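Local coordinates for regulatory protein BLAR1 (Bacillus licheniformis, PDB 1NRF) that probably senses beta-lactam antibiotics at the cell surface, where acylation of a serine in its extracellular sensor domain sets off a signal to the cytoplasm, at residues 97-103 against 110-115. Numbering follows the deposited sequence.
Sequences EWNQDQD and SSTTWY
The indole of W98 lies flat against the backbone at T112 and T113, where the Schellman motif ending helix 104-110 leads into helix 113-123 in the penicillin-binding-protein fold of this C-terminal sensor domain. T112 CA stands over the five-membered ring in a CH-pi contact, 3.6 Å from its centroid and 20° off the normal, and T113 N covers the same face. Over that face too, near the rim of the six-membered ring, T113 CB comes to 3.3 Å from W98 CH2. At the edge, W98 NE1 gives a weak hydrogen bond to S110 O (3.5 Å).

A second tryptophan returns the contact from the other segment. W114 NE1 donates to W98 O at 2.8 Å with an N-H...O angle of 161°; the acceptor lies nearly in the indole plane, whereas the donor sits above the plane of the carbonyl. With chi1 at 66°, CG of W114 is held between its own backbone N and carbonyl carbon, and the nitrogen edge of the ring turns to the 97-103 loop. Q100 O meets the benzo edge of this indole, while T112 CG2 covers one face; the W114 ring also stacks with Y93.

Beyond W114, Q102 approaches T112 from the opposite direction, and its CB packs against Y115 CD2 at 3.5 Å. D103 O lies over one face of that phenol, whose OH is hydrogen-bonded to S84 O. The turn borders the presumed acylation site: the side chain of S111 is about 4 Å from that of S63, the probable acyl-ester serine, and S111 OG is hydrogen-bonded to K200 NZ.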
loop_
_atom_site.group_PDB
_atom_site.type_symbol
_atom_site.label_atom_id
_atom_site.label_comp_id
_atom_site.label_asym_id
_atom_site.label_seq_id
_atom_site.Cartn_x
_atom_site.Cartn_y
_atom_site.Cartn_z
ATOM N N GLU A 97 -5.951 7.057 17.973
ATOM C CA GLU A 97 -4.817 6.141 17.865
ATOM C C GLU A 97 -3.505 6.836 17.528
ATOM O O GLU A 97 -2.427 6.284 17.732
ATOM C CB GLU A 97 -5.111 5.063 16.823
ATOM C CG GLU A 97 -6.222 4.115 17.230
ATOM C CD GLU A 97 -6.331 2.919 16.305
ATOM O OE1 GLU A 97 -7.019 1.942 16.675
ATOM O OE2 GLU A 97 -5.731 2.959 15.207
ATOM N N TRP A 98 -3.603 8.048 16.999
ATOM C CA TRP A 98 -2.421 8.822 16.649
ATOM C C TRP A 98 -1.910 9.519 17.910
ATOM O O TRP A 98 -0.709 9.762 18.062
ATOM C CB TRP A 98 -2.776 9.889 15.605
ATOM C CG TRP A 98 -3.130 9.369 14.230
ATOM C CD1 TRP A 98 -3.437 8.079 13.878
ATOM C CD2 TRP A 98 -3.234 10.143 13.028
ATOM N NE1 TRP A 98 -3.721 8.008 12.534
ATOM C CE2 TRP A 98 -3.605 9.259 11.989
ATOM C CE3 TRP A 98 -3.050 11.503 12.728
ATOM C CZ2 TRP A 98 -3.794 9.691 10.674
ATOM C CZ3 TRP A 98 -3.239 11.931 11.424
ATOM C CH2 TRP A 98 -3.607 11.028 10.413
ATOM N N ASN A 99 -2.847 9.815 18.811
ATOM C CA ASN A 99 -2.575 10.532 20.059
ATOM C C ASN A 99 -1.888 9.733 21.167
ATOM O O ASN A 99 -2.413 9.614 22.281
ATOM C CB ASN A 99 -3.885 11.123 20.591
ATOM C CG ASN A 99 -4.609 11.957 19.549
ATOM O OD1 ASN A 99 -4.060 12.917 19.019
ATOM N ND2 ASN A 99 -5.847 11.588 19.248
ATOM N N GLN A 100 -0.707 9.206 20.856
ATOM C CA GLN A 100 0.076 8.428 21.810
ATOM C C GLN A 100 1.430 8.077 21.216
ATOM O O GLN A 100 1.634 8.204 20.010
ATOM C CB GLN A 100 -0.674 7.155 22.200
ATOM C CG GLN A 100 -1.361 6.461 21.042
ATOM C CD GLN A 100 -2.293 5.362 21.505
ATOM O OE1 GLN A 100 -1.846 4.310 21.968
ATOM N NE2 GLN A 100 -3.603 5.604 21.397
ATOM N N ASP A 101 2.362 7.651 22.065
ATOM C CA ASP A 101 3.694 7.291 21.592
ATOM C C ASP A 101 3.599 6.224 20.509
ATOM O O ASP A 101 3.005 5.161 20.699
ATOM C CB ASP A 101 4.572 6.812 22.755
ATOM C CG ASP A 101 4.924 7.940 23.722
ATOM O OD1 ASP A 101 5.323 9.024 23.244
ATOM O OD2 ASP A 101 4.809 7.743 24.954
ATOM N N GLN A 102 4.185 6.521 19.358
ATOM C CA GLN A 102 4.129 5.599 18.243
ATOM C C GLN A 102 5.375 4.765 18.060
ATOM O O GLN A 102 6.426 5.024 18.643
ATOM C CB GLN A 102 3.826 6.356 16.948
ATOM C CG GLN A 102 2.444 6.980 16.920
ATOM C CD GLN A 102 1.327 5.951 16.884
ATOM O OE1 GLN A 102 0.175 6.259 17.193
ATOM N NE2 GLN A 102 1.660 4.728 16.492
ATOM N N ASP A 103 5.223 3.752 17.223
ATOM C CA ASP A 103 6.285 2.823 16.897
ATOM C C ASP A 103 6.159 2.609 15.390
ATOM O O ASP A 103 5.104 2.887 14.827
ATOM C CB ASP A 103 6.035 1.516 17.642
ATOM C CG ASP A 103 7.232 0.620 17.656
ATOM O OD1 ASP A 103 7.132 -0.482 18.229
ATOM O OD2 ASP A 103 8.276 1.018 17.103
ATOM N N SER A 110 -1.894 1.509 12.510
ATOM C CA SER A 110 -2.798 2.612 12.738
ATOM C C SER A 110 -2.733 3.722 11.690
ATOM O O SER A 110 -3.544 4.651 11.707
ATOM C CB SER A 110 -2.529 3.164 14.135
ATOM O OG SER A 110 -2.688 2.124 15.095
ATOM N N SER A 111 -1.791 3.615 10.760
ATOM C CA SER A 111 -1.648 4.643 9.741
ATOM C C SER A 111 -1.473 5.989 10.435
ATOM O O SER A 111 -2.033 6.999 10.005
ATOM C CB SER A 111 -2.885 4.696 8.833
ATOM O OG SER A 111 -2.978 3.543 8.020
ATOM N N THR A 112 -0.717 5.990 11.528
ATOM C CA THR A 112 -0.456 7.219 12.264
ATOM C C THR A 112 0.400 8.044 11.332
ATOM O O THR A 112 1.616 7.893 11.281
ATOM C CB THR A 112 0.304 6.943 13.568
ATOM O OG1 THR A 112 -0.520 6.151 14.432
ATOM C CG2 THR A 112 0.660 8.249 14.266
ATOM N N THR A 113 -0.270 8.906 10.582
ATOM C CA THR A 113 0.366 9.760 9.595
ATOM C C THR A 113 1.506 10.624 10.093
ATOM O O THR A 113 2.543 10.689 9.434
ATOM C CB THR A 113 -0.683 10.654 8.913
ATOM O OG1 THR A 113 -1.643 9.822 8.244
ATOM C CG2 THR A 113 -0.027 11.571 7.890
ATOM N N TRP A 114 1.337 11.277 11.247
ATOM C CA TRP A 114 2.396 12.152 11.752
ATOM C C TRP A 114 3.741 11.456 11.915
ATOM O O TRP A 114 4.788 12.076 11.738
ATOM C CB TRP A 114 1.989 12.833 13.075
ATOM C CG TRP A 114 1.810 11.939 14.289
ATOM C CD1 TRP A 114 0.627 11.547 14.843
ATOM C CD2 TRP A 114 2.843 11.420 15.139
ATOM N NE1 TRP A 114 0.856 10.831 15.989
ATOM C CE2 TRP A 114 2.207 10.738 16.195
ATOM C CE3 TRP A 114 4.246 11.470 15.113
ATOM C CZ2 TRP A 114 2.924 10.109 17.225
ATOM C CZ3 TRP A 114 4.962 10.843 16.139
ATOM C CH2 TRP A 114 4.295 10.173 17.180
ATOM N N TYR A 115 3.711 10.164 12.226
ATOM C CA TYR A 115 4.941 9.391 12.412
ATOM C C TYR A 115 5.811 9.348 11.156
ATOM O O TYR A 115 7.011 9.618 11.210
ATOM C CB TYR A 115 4.597 7.964 12.843
ATOM C CG TYR A 115 5.802 7.083 13.079
ATOM C CD1 TYR A 115 6.520 6.548 12.013
ATOM C CD2 TYR A 115 6.235 6.799 14.379
ATOM C CE1 TYR A 115 7.636 5.757 12.238
ATOM C CE2 TYR A 115 7.344 6.010 14.611
ATOM C CZ TYR A 115 8.040 5.493 13.544
ATOM O OH TYR A 115 9.140 4.702 13.777
#